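PDB 6MAB: sigma regulatory family protein-PP2C phosphatase from Chlamydia trachomatis serovar L2, which probably acts as a signalling phosphatase whose periplasmic sensor domain, the piece crystallised here, is thought to recognise TCA cycle intermediates. Local coordinates for residues A[40-45]-A[62-67]; A[71-76]-A[123-128]; A[77-82]-A[87-92]. One frame throughout, in Å; residues are numbered along the deposited sequence.

In the fold
Following the chain from the N terminus, the long helix 2-31 leads to helix 35-45, and contact 1 (40-45 with 62-67) closes the first loop by bringing helix 58-68 against it. Helix 58-68 is followed by strand 74-80; contact 2 is made by K73, just ahead of this strand, and the end of the strand takes part in contact 3. Contact 3 (77-82 with 87-92) is a short hairpin nested inside the much larger loop that contact 2 (71-76 with 123-128) closes. Contact 1 is in series with both, yet F42 and M64 rest directly on strand 74-80. Contact 1 sets the helix pair against the five-stranded antiparallel sheet, while contacts 2 and 3 join parts within it.

Contact 1. Residues A[40-45]-A[62-67]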
loop_
_atom_site.group_PDB
_atom_site.type_symbol
_atom_site.label_atom_id
_atom_site.label_comp_id
_atom_site.label_asym_id
_atom_site.label_seq_id
_atom_site.Cartn_x
_atom_site.Cartn_y
_atom_site.Cartn_z
ATOM N N ALA A 40 20.001 -6.732 1.566
ATOM C CA ALA A 40 21.203 -7.157 2.269
ATOM C C ALA A 40 21.123 -8.625 2.672
ATOM O O ALA A 40 22.126 -9.348 2.602
ATOM C CB ALA A 40 21.419 -6.284 3.502
ATOM N N LEU A 41 19.950 -9.070 3.140
ATOM C CA LEU A 41 19.765 -10.469 3.512
ATOM C C LEU A 41 19.908 -11.359 2.292
ATOM O O LEU A 41 20.651 -12.342 2.305
ATOM C CB LEU A 41 18.378 -10.679 4.147
ATOM C CG LEU A 41 18.005 -12.126 4.511
ATOM C CD1 LEU A 41 19.030 -12.696 5.503
ATOM C CD2 LEU A 41 16.575 -12.177 5.076
ATOM N N PHE A 42 19.201 -11.006 1.220
ATOM C CA PHE A 42 19.246 -11.789 -0.001
ATOM C C PHE A 42 20.666 -11.904 -0.526
ATOM O O PHE A 42 21.091 -12.986 -0.941
ATOM C CB PHE A 42 18.333 -11.164 -1.050
ATOM C CG PHE A 42 18.204 -11.979 -2.287
ATOM C CD1 PHE A 42 17.258 -12.987 -2.352
ATOM C CD2 PHE A 42 19.038 -11.771 -3.368
ATOM C CE1 PHE A 42 17.140 -13.764 -3.481
ATOM C CE2 PHE A 42 18.921 -12.556 -4.497
ATOM C CZ PHE A 42 17.966 -13.547 -4.543
ATOM N N SER A 43 21.412 -10.794 -0.516
ATOM C CA SER A 43 22.762 -10.760 -1.067
ATOM C C SER A 43 23.726 -11.577 -0.229
ATOM O O SER A 43 24.702 -12.127 -0.761
ATOM C CB SER A 43 23.261 -9.311 -1.155
ATOM O OG SER A 43 22.504 -8.597 -2.112
ATOM N N GLU A 44 23.489 -11.633 1.082
ATOM C CA GLU A 44 24.337 -12.409 1.976
ATOM C C GLU A 44 24.155 -13.895 1.735
ATOM O O GLU A 44 25.071 -14.675 2.007
ATOM C CB GLU A 44 24.010 -12.040 3.431
ATOM C CG GLU A 44 24.913 -12.625 4.492
ATOM C CD GLU A 44 24.725 -11.921 5.837
ATOM O OE1 GLU A 44 24.834 -10.676 5.890
ATOM O OE2 GLU A 44 24.439 -12.600 6.839
ATOM N N ILE A 45 23.006 -14.285 1.195
ATOM C CA ILE A 45 22.708 -15.678 0.891
ATOM C C ILE A 45 23.115 -16.031 -0.527
ATOM O O ILE A 45 23.785 -17.042 -0.748
ATOM C CB ILE A 45 21.206 -15.956 1.121
ATOM C CG1 ILE A 45 20.839 -15.678 2.578
ATOM C CG2 ILE A 45 20.856 -17.385 0.729
ATOM C CD1 ILE A 45 19.346 -15.725 2.864
ATOM N N LYS A 62 14.538 -22.879 -6.471
ATOM C CA LYS A 62 14.267 -23.887 -5.449
ATOM C C LYS A 62 14.949 -23.539 -4.135
ATOM O O LYS A 62 14.386 -23.762 -3.057
ATOM C CB LYS A 62 14.705 -25.265 -5.942
ATOM C CG LYS A 62 13.677 -25.904 -6.844
ATOM N N GLU A 63 16.158 -22.981 -4.194
ATOM C CA GLU A 63 16.804 -22.542 -2.962
ATOM C C GLU A 63 16.065 -21.359 -2.345
ATOM O O GLU A 63 15.942 -21.268 -1.116
ATOM C CB GLU A 63 18.264 -22.178 -3.227
ATOM N N MET A 64 15.583 -20.430 -3.175
ATOM C CA MET A 64 14.835 -19.295 -2.649
ATOM C C MET A 64 13.526 -19.757 -2.017
ATOM O O MET A 64 13.102 -19.232 -0.983
ATOM C CB MET A 64 14.567 -18.281 -3.763
ATOM C CG MET A 64 15.859 -17.584 -4.255
ATOM S SD MET A 64 15.715 -16.711 -5.823
ATOM C CE MET A 64 14.454 -15.483 -5.484
ATOM N N GLU A 65 12.876 -20.732 -2.629
ATOM C CA GLU A 65 11.649 -21.286 -2.065
ATOM C C GLU A 65 11.873 -21.884 -0.677
ATOM O O GLU A 65 11.076 -21.661 0.240
ATOM C CB GLU A 65 11.101 -22.341 -3.017
ATOM C CG GLU A 65 9.838 -23.002 -2.545
ATOM C CD GLU A 65 9.479 -24.190 -3.394
ATOM O OE1 GLU A 65 10.369 -25.031 -3.650
ATOM O OE2 GLU A 65 8.311 -24.272 -3.818
ATOM N N LYS A 66 12.919 -22.702 -0.518
ATOM C CA LYS A 66 13.149 -23.358 0.769
ATOM C C LYS A 66 13.322 -22.337 1.887
ATOM O O LYS A 66 12.832 -22.538 3.009
ATOM C CB LYS A 66 14.377 -24.276 0.695
ATOM C CG LYS A 66 14.100 -25.643 0.115
ATOM N N ILE A 67 14.003 -21.233 1.600
ATOM C CA ILE A 67 14.293 -20.231 2.619
ATOM C C ILE A 67 13.091 -19.333 2.876
ATOM O O ILE A 67 12.752 -19.051 4.032
ATOM C CB ILE A 67 15.522 -19.402 2.204
ATOM C CG1 ILE A 67 16.761 -20.297 2.118
ATOM C CG2 ILE A 67 15.730 -18.233 3.179
ATOM C CD1 ILE A 67 17.962 -19.621 1.473
#
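F42 and M64 form the tight half of this helix-helix contact. The methionine comes to one edge of the phenyl ring: SD of M64 lies 5.2 Å from the F42 ring centroid and 89° off the ring normal, a Met-aromatic contact. M64 CE approaches F42 CE1 to 3.8 Å. F42 swings its ring off helix 35-45 toward helix 58-68 and strand 74-80, CG lying opposite the backbone N (chi1 -174°). M64 is bent at its last torsion (chi3 60°), which brings the methyl obliquely against the CE1/CZ part of the ring, the part SD also approaches. Both residues are buried, with I75 and L77 of strand 74-80 against F42 and A90 against the sulfur.

One turn further along each helix the packing thins. I45 and I67 meet tip to tip through a single pair of methyls, I45 CG2 and I67 CD1, 3.7 Å apart, on the side open to solvent. F46 packs against the F42 ring, M64 and I67.

The contact is wholly apolar across its segments, so the two helices are held here by hydrophobic burial, dispersion and the sulfur at the ring edge, with no charge or directional polar bond between them.

Contact 2. Residues A[71-76]-A[123-128]; sequences TYKEIS and DSQVLA
K73 bridges to L127 and Q125 with one long side chain. From CB, which points toward strand 126-135, CG stands anti to the backbone N (chi1 175°) and continues the extended run outward; neither carbon touches the partner segment closely. CD is the first to make contact, set across the end of L127 with both methyls, CD1 and CD2, at 3.9 Å from it. CE then passes 4.0 Å from OE1 of Q125. The chain turns at its last torsion (chi4 87°) and brings NZ to 3.5 Å from that same Q125 OE1, a weak hydrogen bond. Q125 is extended to meet it, and the other end of its amide is held more firmly, NE2 bonding to OD2 of D151, so the carboxylate of D151 probably helps to fix the amide that receives the lysine.

K73 and E74 both face L149, forming a classic beta bulge at the start of strand 74-80. Strand 142-151 lies between strands 74-80 and 126-135, so K73 spans past a central strand of the five-stranded sheet. At one end Y72 packs on I38 of helix 35-45; at the other, S124 and V126 touch Q181 of strand 179-182, in the second sheet.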
loop_
_atom_site.group_PDB
_atom_site.type_symbol
_atom_site.label_atom_id
_atom_site.label_comp_id
_atom_site.label_asym_id
_atom_site.label_seq_id
_atom_site.Cartn_x
_atom_site.Cartn_y
_atom_site.Cartn_z
ATOM N N THR A 71 7.890 -16.921 4.699
ATOM C CA THR A 71 7.892 -15.550 5.187
ATOM C C THR A 71 7.520 -14.507 4.144
ATOM O O THR A 71 7.183 -13.377 4.521
ATOM C CB THR A 71 9.265 -15.214 5.789
ATOM O OG1 THR A 71 10.302 -15.429 4.818
ATOM C CG2 THR A 71 9.513 -16.102 6.995
ATOM N N TYR A 72 7.558 -14.841 2.861
ATOM C CA TYR A 72 7.135 -13.945 1.798
ATOM C C TYR A 72 6.125 -14.657 0.920
ATOM O O TYR A 72 6.222 -15.868 0.708
ATOM C CB TYR A 72 8.323 -13.498 0.954
ATOM C CG TYR A 72 9.218 -12.563 1.704
ATOM C CD1 TYR A 72 8.962 -11.206 1.711
ATOM C CD2 TYR A 72 10.286 -13.035 2.446
ATOM C CE1 TYR A 72 9.762 -10.336 2.408
ATOM C CE2 TYR A 72 11.102 -12.162 3.147
ATOM C CZ TYR A 72 10.827 -10.818 3.119
ATOM O OH TYR A 72 11.591 -9.928 3.824
ATOM N N LYS A 73 5.146 -13.912 0.408
ATOM C CA LYS A 73 4.333 -14.486 -0.651
ATOM C C LYS A 73 5.175 -14.715 -1.896
ATOM O O LYS A 73 4.974 -15.703 -2.608
ATOM C CB LYS A 73 3.137 -13.585 -0.955
ATOM C CG LYS A 73 2.302 -14.084 -2.145
ATOM C CD LYS A 73 1.101 -13.188 -2.435
ATOM C CE LYS A 73 0.259 -13.756 -3.571
ATOM N NZ LYS A 73 -0.737 -14.710 -3.045
ATOM N N GLU A 74 6.141 -13.835 -2.147
ATOM C CA GLU A 74 7.022 -13.959 -3.297
ATOM C C GLU A 74 8.277 -13.153 -3.047
ATOM O O GLU A 74 8.199 -11.996 -2.623
ATOM C CB GLU A 74 6.339 -13.446 -4.579
ATOM C CG GLU A 74 7.213 -13.502 -5.840
ATOM C CD GLU A 74 6.462 -13.060 -7.096
ATOM O OE1 GLU A 74 5.232 -13.232 -7.113
ATOM O OE2 GLU A 74 7.092 -12.542 -8.053
ATOM N N ILE A 75 9.424 -13.745 -3.338
ATOM C CA ILE A 75 10.626 -12.967 -3.578
ATOM C C ILE A 75 11.201 -13.395 -4.925
ATOM O O ILE A 75 11.385 -14.591 -5.174
ATOM C CB ILE A 75 11.648 -13.131 -2.437
ATOM C CG1 ILE A 75 12.911 -12.375 -2.783
ATOM C CG2 ILE A 75 11.963 -14.586 -2.199
ATOM C CD1 ILE A 75 13.785 -12.142 -1.579
ATOM N N SER A 76 11.434 -12.416 -5.813
ATOM C CA SER A 76 11.839 -12.678 -7.190
ATOM C C SER A 76 12.995 -11.781 -7.617
ATOM O O SER A 76 13.022 -10.595 -7.302
ATOM C CB SER A 76 10.672 -12.455 -8.165
ATOM O OG SER A 76 9.647 -13.403 -7.948
ATOM N N ASP A 123 -9.605 -12.512 -2.129
ATOM C CA ASP A 123 -9.915 -12.436 -0.719
ATOM C C ASP A 123 -9.904 -10.969 -0.324
ATOM O O ASP A 123 -10.359 -10.100 -1.083
ATOM C CB ASP A 123 -8.901 -13.245 0.095
ATOM N N SER A 124 -9.376 -10.698 0.858
ATOM C CA SER A 124 -9.148 -9.334 1.310
ATOM C C SER A 124 -7.665 -9.184 1.612
ATOM O O SER A 124 -7.294 -8.682 2.679
ATOM C CB SER A 124 -9.986 -9.029 2.545
ATOM O OG SER A 124 -11.355 -9.358 2.318
ATOM N N GLN A 125 -6.811 -9.650 0.705
ATOM C CA GLN A 125 -5.367 -9.645 0.947
ATOM C C GLN A 125 -4.737 -8.390 0.347
ATOM O O GLN A 125 -4.855 -8.124 -0.855
ATOM C CB GLN A 125 -4.719 -10.905 0.375
ATOM C CG GLN A 125 -3.195 -10.955 0.574
ATOM C CD GLN A 125 -2.557 -12.208 0.022
ATOM O OE1 GLN A 125 -2.630 -12.482 -1.172
ATOM N NE2 GLN A 125 -1.915 -12.978 0.893
ATOM N N VAL A 126 -4.064 -7.627 1.192
ATOM C CA VAL A 126 -3.279 -6.474 0.776
ATOM C C VAL A 126 -1.812 -6.803 0.981
ATOM O O VAL A 126 -1.420 -7.319 2.035
ATOM C CB VAL A 126 -3.690 -5.220 1.559
ATOM C CG1 VAL A 126 -2.765 -4.069 1.282
ATOM C CG2 VAL A 126 -5.102 -4.841 1.184
ATOM N N LEU A 127 -1.005 -6.490 -0.022
ATOM C CA LEU A 127 0.395 -6.866 -0.064
ATOM C C LEU A 127 1.278 -5.632 -0.020
ATOM O O LEU A 127 0.975 -4.612 -0.640
ATOM C CB LEU A 127 0.707 -7.627 -1.330
ATOM C CG LEU A 127 -0.066 -8.922 -1.553
ATOM C CD1 LEU A 127 0.141 -9.458 -2.967
ATOM C CD2 LEU A 127 0.353 -9.936 -0.506
ATOM N N ALA A 128 2.379 -5.744 0.718
ATOM C CA ALA A 128 3.472 -4.802 0.594
ATOM C C ALA A 128 4.304 -5.208 -0.606
ATOM O O ALA A 128 4.867 -6.305 -0.632
ATOM C CB ALA A 128 4.317 -4.832 1.856
#

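Contact 3. Residues A[77-82]-A[87-92]; sequences LVKKEA and RVVASS
L77 and K79 pair with A90 and R87 as the hydrogen-bonded partners of an antiparallel hairpin. Near the turn the bonding is regular: K79 N reaches R87 O at 2.8 Å, and R87 N returns to K79 O at 3.0 Å. Further on the register slips by one. L77 O takes V89 N at 2.9 Å, nearly along the C=O axis and in the straightest of the cross-strand bonds (N-H...O 159°), and, more weakly, A90 N at 3.3 Å, while L77 N gives to A90 O at 2.8 Å. V89 and A90 both facing L77 is a classic beta bulge, and the helix-like psi of V89 (-8°) is what turns two successive N-H groups onto one oxygen.

Apolar contacts follow the faces. L77 CB lies 4.2 Å from A90 CB, on the face covered by L60 of helix 58-68. V78 and V88 share the other face, where both touch Y101. At the bulge, V89 CG1 packs on K79 CB at 3.7 Å.

The polar side chains make a looser group. E81, bent at chi2 (-83°), slants across R87, with OE2 3.6 Å from R87 CD; its carboxylate stops short of the guanidinium, and R87 NE bonds instead to G98 O.

Backbone bonds therefore carry this edge hairpin, with hydrophobic cover on both faces, while the E81-R87 attraction is probably only a modest electrostatic addition near the turn.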
loop_
_atom_site.group_PDB
_atom_site.type_symbol
_atom_site.label_atom_id
_atom_site.label_comp_id
_atom_site.label_asym_id
_atom_site.label_seq_id
_atom_site.Cartn_x
_atom_site.Cartn_y
_atom_site.Cartn_z
ATOM N N LEU A 77 13.924 -12.372 -8.362
ATOM C CA LEU A 77 14.927 -11.638 -9.109
ATOM C C LEU A 77 14.409 -11.447 -10.519
ATOM O O LEU A 77 14.162 -12.433 -11.235
ATOM C CB LEU A 77 16.246 -12.389 -9.156
ATOM C CG LEU A 77 17.172 -12.463 -7.967
ATOM C CD1 LEU A 77 18.386 -13.290 -8.407
ATOM C CD2 LEU A 77 17.568 -11.056 -7.532
ATOM N N VAL A 78 14.270 -10.189 -10.914
ATOM C CA VAL A 78 13.663 -9.801 -12.178
ATOM C C VAL A 78 14.753 -9.167 -13.023
ATOM O O VAL A 78 15.271 -8.098 -12.687
ATOM C CB VAL A 78 12.484 -8.844 -11.964
ATOM C CG1 VAL A 78 11.735 -8.593 -13.307
ATOM C CG2 VAL A 78 11.547 -9.414 -10.922
ATOM N N LYS A 79 15.109 -9.824 -14.127
ATOM C CA LYS A 79 16.168 -9.314 -14.980
ATOM C C LYS A 79 15.619 -8.178 -15.827
ATOM O O LYS A 79 14.506 -8.257 -16.350
ATOM C CB LYS A 79 16.713 -10.422 -15.881
ATOM C CG LYS A 79 17.757 -9.962 -16.856
ATOM C CD LYS A 79 18.208 -11.113 -17.745
ATOM C CE LYS A 79 19.244 -10.656 -18.757
ATOM N NZ LYS A 79 20.497 -10.198 -18.088
ATOM N N LYS A 80 16.394 -7.114 -15.956
ATOM C CA LYS A 80 16.120 -6.098 -16.961
ATOM C C LYS A 80 16.851 -6.523 -18.228
ATOM O O LYS A 80 18.084 -6.477 -18.293
ATOM C CB LYS A 80 16.557 -4.716 -16.487
ATOM C CG LYS A 80 16.066 -3.570 -17.372
ATOM C CD LYS A 80 16.652 -2.254 -16.884
ATOM C CE LYS A 80 16.196 -1.061 -17.710
ATOM N NZ LYS A 80 16.857 0.174 -17.200
ATOM N N GLU A 81 16.094 -6.970 -19.224
ATOM C CA GLU A 81 16.682 -7.401 -20.482
ATOM C C GLU A 81 17.250 -6.199 -21.241
ATOM O O GLU A 81 16.985 -5.038 -20.916
ATOM C CB GLU A 81 15.637 -8.125 -21.330
ATOM C CG GLU A 81 14.947 -9.288 -20.637
ATOM C CD GLU A 81 15.747 -10.576 -20.701
ATOM O OE1 GLU A 81 16.953 -10.520 -21.028
ATOM O OE2 GLU A 81 15.161 -11.647 -20.435
ATOM N N ALA A 82 18.038 -6.488 -22.281
ATOM C CA ALA A 82 18.660 -5.412 -23.046
ATOM C C ALA A 82 17.610 -4.516 -23.694
ATOM O O ALA A 82 17.767 -3.290 -23.724
ATOM C CB ALA A 82 19.603 -5.993 -24.099
ATOM N N ARG A 87 11.913 -9.640 -16.891
ATOM C CA ARG A 87 11.560 -11.054 -16.889
ATOM C C ARG A 87 12.016 -11.712 -15.591
ATOM O O ARG A 87 13.143 -11.485 -15.143
ATOM C CB ARG A 87 12.185 -11.761 -18.080
ATOM C CG ARG A 87 11.687 -13.165 -18.286
ATOM C CD ARG A 87 12.429 -13.832 -19.429
ATOM N NE ARG A 87 11.789 -15.079 -19.820
ATOM C CZ ARG A 87 12.410 -16.086 -20.425
ATOM N NH1 ARG A 87 13.709 -16.010 -20.697
ATOM N NH2 ARG A 87 11.730 -17.179 -20.747
ATOM N N VAL A 88 11.149 -12.533 -14.993
ATOM C CA VAL A 88 11.507 -13.236 -13.764
ATOM C C VAL A 88 12.515 -14.325 -14.093
ATOM O O VAL A 88 12.224 -15.252 -14.857
ATOM C CB VAL A 88 10.276 -13.838 -13.075
ATOM C CG1 VAL A 88 10.700 -14.584 -11.839
ATOM C CG2 VAL A 88 9.242 -12.765 -12.706
ATOM N N VAL A 89 13.705 -14.233 -13.506
ATOM C CA VAL A 89 14.732 -15.249 -13.725
ATOM C C VAL A 89 15.019 -16.086 -12.488
ATOM O O VAL A 89 15.756 -17.079 -12.595
ATOM C CB VAL A 89 16.037 -14.631 -14.268
ATOM C CG1 VAL A 89 15.791 -14.000 -15.639
ATOM C CG2 VAL A 89 16.605 -13.604 -13.312
ATOM N N ALA A 90 14.466 -15.733 -11.330
ATOM C CA ALA A 90 14.488 -16.599 -10.161
ATOM C C ALA A 90 13.384 -16.136 -9.221
ATOM O O ALA A 90 13.161 -14.932 -9.077
ATOM C CB ALA A 90 15.848 -16.563 -9.460
ATOM N N SER A 91 12.678 -17.092 -8.608
ATOM C CA SER A 91 11.601 -16.761 -7.683
ATOM C C SER A 91 11.396 -17.863 -6.648
ATOM O O SER A 91 11.536 -19.054 -6.946
ATOM C CB SER A 91 10.282 -16.542 -8.425
ATOM O OG SER A 91 9.292 -16.071 -7.523
ATOM N N SER A 92 11.053 -17.451 -5.429
ATOM C CA SER A 92 10.539 -18.384 -4.432
ATOM C C SER A 92 9.198 -18.963 -4.841
ATOM O O SER A 92 8.782 -19.977 -4.270
ATOM C CB SER A 92 10.397 -17.690 -3.077
ATOM O OG SER A 92 9.410 -16.678 -3.125
#